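Local coordinates for envelope glycoprotein (Thogoto virus, PDB 5XEA) that probably attaches the virus to a host-cell receptor and later induces fusion of the viral and host membranes, at residues B[95-100]-B[125-130]. Residues are numbered along the deposited sequence; the frame is centred on the assembly and turned at random.
Sequences CHDCWG and RDANWK
Asp97 reaches across to Arg125 and Trp129, and its buried carboxylate holds the centre of the contact. Arg125, extended from CG to NE, suits a carboxylate because it offers an N-H to each oxygen: side-on, Arg125 NE donates to Asp97 OD1 (2.8 Å) and NH2 to the syn side of Asp97 OD2 (2.7 Å), with the two planes 37° apart. Trp129, a broad apolar ring with one N-H, gives a nearly straight bond from NE1 to Asp97 OD2 (2.7 Å); OD2 lies in the indole plane, whereas NE1 approaches from above the carboxylate plane, on the face opposite Arg125 NH2. Asn137 of strand 133-156 also donates to OD1, and the small methyl of Ala127 packs against the carboxylate, CB 3.3 Å from Asp97 OD1. His96 lays its NE2 over one face of the guanidinium, while its ND1 bonds with Lys445. Farther along, Lys130 lays both aliphatic chain and cation on the Trp99 indole: CE rests 3.6 Å from the centroid of the six-membered ring, and NZ makes a cation-pi contact with the same face. Trp129 CH2 meets Trp99 CD1 obliquely. Together these side chains fasten the loop before strand 133-156 to strand 95-99, which pairs antiparallel with 133-156 in the large sheet of this gp64-family fusogen. The guanidinium balances the charge of Asp97 and the neutral N-H groups solvate it, probably favouring the ionised form.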
loop_
_atom_site.group_PDB
_atom_site.type_symbol
_atom_site.label_atom_id
_atom_site.label_comp_id
_atom_site.label_asym_id
_atom_site.label_seq_id
_atom_site.Cartn_x
_atom_site.Cartn_y
_atom_site.Cartn_z
ATOM N N CYS B 95 43.934 -21.009 7.893
ATOM C CA CYS B 95 45.386 -20.877 7.895
ATOM C C CYS B 95 45.700 -19.421 8.142
ATOM O O CYS B 95 45.299 -18.559 7.352
ATOM C CB CYS B 95 46.007 -21.321 6.565
ATOM S SG CYS B 95 46.107 -23.084 6.321
ATOM N N HIS B 96 46.405 -19.148 9.227
ATOM C CA HIS B 96 46.886 -17.811 9.525
ATOM C C HIS B 96 48.390 -17.758 9.263
ATOM O O HIS B 96 49.173 -18.352 10.014
ATOM C CB HIS B 96 46.577 -17.442 10.971
ATOM C CG HIS B 96 46.825 -16.002 11.282
ATOM N ND1 HIS B 96 48.038 -15.540 11.740
ATOM C CD2 HIS B 96 46.015 -14.921 11.205
ATOM C CE1 HIS B 96 47.967 -14.233 11.929
ATOM N NE2 HIS B 96 46.748 -13.834 11.613
ATOM N N ASP B 97 48.787 -17.037 8.212
ATOM C CA ASP B 97 50.195 -16.748 7.933
ATOM C C ASP B 97 51.024 -18.038 7.939
ATOM O O ASP B 97 52.080 -18.124 8.558
ATOM C CB ASP B 97 50.751 -15.720 8.925
ATOM C CG ASP B 97 50.317 -14.274 8.608
ATOM O OD1 ASP B 97 49.439 -14.082 7.745
ATOM O OD2 ASP B 97 50.848 -13.313 9.228
ATOM N N CYS B 98 50.509 -19.060 7.258
ATOM C CA CYS B 98 51.201 -20.339 7.135
ATOM C C CYS B 98 52.234 -20.226 6.021
ATOM O O CYS B 98 51.876 -20.167 4.839
ATOM C CB CYS B 98 50.215 -21.461 6.840
ATOM S SG CYS B 98 48.979 -21.754 8.140
ATOM N N TRP B 99 53.504 -20.196 6.388
ATOM C CA TRP B 99 54.578 -19.972 5.433
ATOM C C TRP B 99 55.432 -21.220 5.288
ATOM O O TRP B 99 55.328 -22.174 6.068
ATOM C CB TRP B 99 55.440 -18.771 5.837
ATOM C CG TRP B 99 56.084 -18.873 7.174
ATOM C CD1 TRP B 99 55.577 -18.445 8.362
ATOM C CD2 TRP B 99 57.380 -19.427 7.465
ATOM N NE1 TRP B 99 56.475 -18.699 9.378
ATOM C CE2 TRP B 99 57.583 -19.309 8.853
ATOM C CE3 TRP B 99 58.378 -20.020 6.684
ATOM C CZ2 TRP B 99 58.757 -19.751 9.483
ATOM C CZ3 TRP B 99 59.543 -20.465 7.307
ATOM C CH2 TRP B 99 59.722 -20.328 8.695
ATOM N N GLY B 100 56.265 -21.209 4.247
ATOM C CA GLY B 100 57.126 -22.349 3.985
ATOM C C GLY B 100 56.296 -23.569 3.647
ATOM O O GLY B 100 55.276 -23.488 2.949
ATOM N N ARG B 125 42.866 -11.525 4.823
ATOM C CA ARG B 125 44.288 -11.326 5.111
ATOM C C ARG B 125 45.115 -11.855 3.945
ATOM O O ARG B 125 44.833 -12.943 3.427
ATOM C CB ARG B 125 44.682 -12.037 6.417
ATOM C CG ARG B 125 46.109 -11.776 6.890
ATOM C CD ARG B 125 46.309 -12.253 8.336
ATOM N NE ARG B 125 47.701 -12.107 8.767
ATOM C CZ ARG B 125 48.182 -11.045 9.405
ATOM N NH1 ARG B 125 47.382 -10.023 9.696
ATOM N NH2 ARG B 125 49.460 -11.000 9.760
ATOM N N ASP B 126 46.119 -11.089 3.515
ATOM C CA ASP B 126 47.031 -11.564 2.467
ATOM C C ASP B 126 48.485 -11.213 2.796
ATOM O O ASP B 126 49.246 -10.731 1.953
ATOM C CB ASP B 126 46.631 -11.036 1.090
ATOM C CG ASP B 126 46.591 -9.521 1.015
ATOM O OD1 ASP B 126 47.060 -8.841 1.958
ATOM O OD2 ASP B 126 46.091 -9.013 -0.017
ATOM N N ALA B 127 48.888 -11.497 4.028
ATOM C CA ALA B 127 50.254 -11.224 4.458
ATOM C C ALA B 127 51.266 -12.021 3.635
ATOM O O ALA B 127 50.979 -13.119 3.139
ATOM C CB ALA B 127 50.409 -11.544 5.943
ATOM N N ASN B 128 52.471 -11.450 3.495
ATOM C CA ASN B 128 53.546 -11.981 2.659
ATOM C C ASN B 128 54.878 -11.515 3.236
ATOM O O ASN B 128 55.698 -10.962 2.506
ATOM C CB ASN B 128 53.380 -11.474 1.217
ATOM C CG ASN B 128 54.223 -12.238 0.191
ATOM O OD1 ASN B 128 54.666 -13.365 0.425
ATOM N ND2 ASN B 128 54.403 -11.626 -0.982
ATOM N N TRP B 129 55.084 -11.670 4.548
ATOM C CA TRP B 129 56.189 -10.990 5.205
ATOM C C TRP B 129 57.437 -11.863 5.346
ATOM O O TRP B 129 58.438 -11.388 5.894
ATOM C CB TRP B 129 55.772 -10.458 6.584
ATOM C CG TRP B 129 54.993 -11.421 7.424
ATOM C CD1 TRP B 129 53.636 -11.420 7.621
ATOM C CD2 TRP B 129 55.513 -12.497 8.214
ATOM N NE1 TRP B 129 53.284 -12.441 8.471
ATOM C CE2 TRP B 129 54.415 -13.117 8.850
ATOM C CE3 TRP B 129 56.802 -13.010 8.431
ATOM C CZ2 TRP B 129 54.561 -14.219 9.684
ATOM C CZ3 TRP B 129 56.945 -14.105 9.268
ATOM C CH2 TRP B 129 55.828 -14.696 9.884
ATOM N N LYS B 130 57.387 -13.109 4.871
ATOM C CA LYS B 130 58.477 -14.069 5.029
ATOM C C LYS B 130 59.291 -14.078 3.739
ATOM O O LYS B 130 58.943 -14.763 2.775
ATOM C CB LYS B 130 57.938 -15.455 5.367
ATOM C CG LYS B 130 59.036 -16.438 5.787
ATOM C CD LYS B 130 59.556 -16.115 7.170
ATOM C CE LYS B 130 60.730 -17.027 7.544
ATOM N NZ LYS B 130 61.171 -16.777 8.947
#